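Local coordinates for catalase-3 (Neurospora crassa, PDB 4AJ9) that uses haem to break down hydrogen peroxide into oxygen and water, protecting the cell from its toxicity, at the interface of chains A and B. Numbering follows the deposited sequence. Chains: chain A/B, Catalase-3.

The interface of chains A and B. Residues chain A 175, 178-179, 182, 476; chain B 397, 399-402.
A:Asp178, on helix 174-182, reaches into a loop of chain B that runs through B:Tyr397 and B:Pro399 to B:Leu402. Its CG stands anti to the backbone N (chi1 178°), which carries the carboxylate away from the helix towards that loop. At the root, CB lies 3.6 Å from the phenol oxygen OH of B:Tyr397, with the B:Leu402 methyl CD1 also near. CG packs against B:Leu402 CG at 3.8 Å. At the tip the two oxygens divide the work. OD1 accepts the backbone N of B:Tyr401 at 3.0 Å through its syn lone pair, 156° at the hydrogen. OD2 takes three donors from different directions: B:Ser400 OG at 2.7 Å on the syn lone pair, B:Tyr397 OH, also at 2.7 Å, on the anti side, slightly out of the carboxylate plane, and B:Leu402 N from above that plane. Bonds to both oxygens, arriving from different directions, should hold the carboxylate against rotation; the tyrosine ring is turned 72° from its plane. An alanine here would probably leave the two loop amides and both hydroxyls without their shared acceptor, and B:Tyr397 freer to turn. Around this grip, A:Ser182 CB meets the ring carbon CG of B:Pro399, a proline that follows a cis peptide bond, and A:Val476 CG2 touches B:Leu402 CD2 at 3.7 Å. The patch centre lies about 21 Å from A:His65, the predicted active-site histidine. With its two-fold twin it docks a loop of each subunit onto its neighbour, probably helping to hold the catalase tetramer together, with no sign of a direct part in catalysis.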
ATOM      1  N   SER A 175     -13.179 -16.987  25.103  1.00  3.57           N
ATOM      2  CA  SER A 175     -13.908 -16.028  24.285  1.00  4.90           C
ATOM      3  C   SER A 175     -14.774 -16.735  23.260  1.00  5.69           C
ATOM      4  O   SER A 175     -15.892 -16.300  22.966  1.00  3.38           O
ATOM      5  CB  SER A 175     -12.940 -15.060  23.593  1.00  2.72           C
ATOM      6  OG  SER A 175     -12.084 -15.744  22.702  1.00  4.38           O
ATOM      7  N   ASP A 178     -17.668 -18.263  24.939  1.00  5.55           N
ATOM      8  CA  ASP A 178     -18.511 -17.146  25.365  1.00  1.75           C
ATOM      9  C   ASP A 178     -19.412 -16.755  24.194  1.00  4.39           C
ATOM     10  O   ASP A 178     -20.617 -16.598  24.363  1.00  5.45           O
ATOM     11  CB  ASP A 178     -17.648 -15.953  25.807  1.00  3.31           C
ATOM     12  CG  ASP A 178     -18.474 -14.735  26.214  1.00  7.96           C
ATOM     13  OD1 ASP A 178     -19.652 -14.914  26.599  1.00  6.10           O
ATOM     14  OD2 ASP A 178     -17.939 -13.593  26.167  1.00  5.31           O
ATOM     15  N   PHE A 179     -18.829 -16.598  23.006  1.00  5.14           N
ATOM     16  CA  PHE A 179     -19.619 -16.239  21.823  1.00  3.92           C
ATOM     17  C   PHE A 179     -20.600 -17.353  21.455  1.00  3.18           C
ATOM     18  O   PHE A 179     -21.769 -17.079  21.158  1.00  4.29           O
ATOM     19  CB  PHE A 179     -18.714 -15.910  20.623  1.00  5.26           C
ATOM     20  CG  PHE A 179     -19.471 -15.475  19.391  1.00  6.57           C
ATOM     21  CD1 PHE A 179     -19.878 -14.150  19.235  1.00  4.42           C
ATOM     22  CD2 PHE A 179     -19.772 -16.385  18.382  1.00  4.75           C
ATOM     23  CE1 PHE A 179     -20.572 -13.743  18.092  1.00  2.51           C
ATOM     24  CE2 PHE A 179     -20.462 -15.975  17.233  1.00  3.92           C
ATOM     25  CZ  PHE A 179     -20.861 -14.661  17.094  1.00  4.47           C
ATOM     26  N   SER A 182     -23.424 -17.189  23.780  1.00  6.39           N
ATOM     27  CA  SER A 182     -24.129 -15.892  23.756  1.00  3.32           C
ATOM     28  C   SER A 182     -24.888 -15.665  22.448  1.00  5.20           C
ATOM     29  O   SER A 182     -25.777 -14.820  22.376  1.00  4.81           O
ATOM     30  CB  SER A 182     -23.154 -14.734  23.978  1.00  5.08           C
ATOM     31  OG  SER A 182     -22.475 -14.865  25.220  1.00  8.26           O
ATOM     32  N   VAL A 476     -19.349 -18.765  32.123  1.00  8.48           N
ATOM     33  CA  VAL A 476     -19.367 -19.117  30.706  1.00  9.61           C
ATOM     34  C   VAL A 476     -19.619 -20.615  30.515  1.00  5.75           C
ATOM     35  O   VAL A 476     -20.384 -21.013  29.638  1.00  9.83           O
ATOM     36  CB  VAL A 476     -18.093 -18.680  29.951  1.00  8.52           C
ATOM     37  CG1 VAL A 476     -18.133 -19.196  28.510  1.00  2.65           C
ATOM     38  CG2 VAL A 476     -17.954 -17.160  29.969  1.00  4.53           C
TER
ATOM     39  N   TYR B 397     -15.930  -8.465  20.762  1.00  5.83           N
ATOM     40  CA  TYR B 397     -16.994  -9.070  19.981  1.00  7.19           C
ATOM     41  C   TYR B 397     -18.301  -8.876  20.730  1.00  5.33           C
ATOM     42  O   TYR B 397     -18.307  -8.671  21.947  1.00  4.57           O
ATOM     43  CB  TYR B 397     -16.724 -10.560  19.771  1.00  3.83           C
ATOM     44  CG  TYR B 397     -16.472 -11.287  21.072  1.00  1.98           C
ATOM     45  CD1 TYR B 397     -15.203 -11.322  21.619  1.00  6.09           C
ATOM     46  CD2 TYR B 397     -17.508 -11.902  21.767  1.00  3.63           C
ATOM     47  CE1 TYR B 397     -14.953 -11.960  22.810  1.00  2.50           C
ATOM     48  CE2 TYR B 397     -17.268 -12.550  22.982  1.00  5.22           C
ATOM     49  CZ  TYR B 397     -15.982 -12.571  23.493  1.00  6.71           C
ATOM     50  OH  TYR B 397     -15.699 -13.191  24.692  1.00  7.46           O
ATOM     51  N   PRO B 399     -22.503 -10.579  20.634  1.00  4.48           N
ATOM     52  CA  PRO B 399     -22.748 -10.409  22.074  1.00  3.85           C
ATOM     53  C   PRO B 399     -21.722 -11.132  22.917  1.00  5.96           C
ATOM     54  O   PRO B 399     -20.993 -11.993  22.416  1.00  4.92           O
ATOM     55  CB  PRO B 399     -24.112 -11.074  22.274  1.00  4.58           C
ATOM     56  CG  PRO B 399     -24.114 -12.176  21.239  1.00  7.76           C
ATOM     57  CD  PRO B 399     -23.412 -11.576  20.034  1.00  5.18           C
ATOM     58  N   SER B 400     -21.684 -10.800  24.203  1.00  4.49           N
ATOM     59  CA  SER B 400     -20.686 -11.365  25.094  1.00  6.57           C
ATOM     60  C   SER B 400     -21.119 -11.244  26.551  1.00  8.59           C
ATOM     61  O   SER B 400     -21.585 -10.187  26.978  1.00  6.95           O
ATOM     62  CB  SER B 400     -19.357 -10.635  24.893  1.00  3.60           C
ATOM     63  OG  SER B 400     -18.457 -10.957  25.932  1.00  5.92           O
ATOM     64  N   TYR B 401     -20.960 -12.330  27.302  1.00  7.45           N
ATOM     65  CA  TYR B 401     -21.141 -12.298  28.742  1.00  8.59           C
ATOM     66  C   TYR B 401     -19.931 -11.628  29.381  1.00  6.85           C
ATOM     67  O   TYR B 401     -20.072 -10.803  30.287  1.00  7.95           O
ATOM     68  CB  TYR B 401     -21.322 -13.719  29.306  1.00  6.92           C
ATOM     69  CG  TYR B 401     -21.126 -13.792  30.803  1.00  5.89           C
ATOM     70  CD1 TYR B 401     -22.143 -13.429  31.676  1.00 10.62           C
ATOM     71  CD2 TYR B 401     -19.916 -14.213  31.343  1.00  7.28           C
ATOM     72  CE1 TYR B 401     -21.959 -13.484  33.053  1.00 11.60           C
ATOM     73  CE2 TYR B 401     -19.726 -14.280  32.706  1.00  8.98           C
ATOM     74  CZ  TYR B 401     -20.748 -13.910  33.556  1.00 15.51           C
ATOM     75  OH  TYR B 401     -20.550 -13.966  34.914  1.00 16.00           O
ATOM     76  N   LEU B 402     -18.743 -11.975  28.887  1.00  5.39           N
ATOM     77  CA  LEU B 402     -17.477 -11.499  29.460  1.00  2.99           C
ATOM     78  C   LEU B 402     -17.229  -9.986  29.408  1.00  9.69           C
ATOM     79  O   LEU B 402     -16.519  -9.458  30.265  1.00  8.06           O
ATOM     80  CB  LEU B 402     -16.293 -12.234  28.827  1.00  5.04           C
ATOM     81  CG  LEU B 402     -16.221 -13.734  29.081  1.00  7.73           C
ATOM     82  CD1 LEU B 402     -15.057 -14.364  28.298  1.00  6.14           C
ATOM     83  CD2 LEU B 402     -16.067 -13.983  30.566  1.00  8.12           C
TER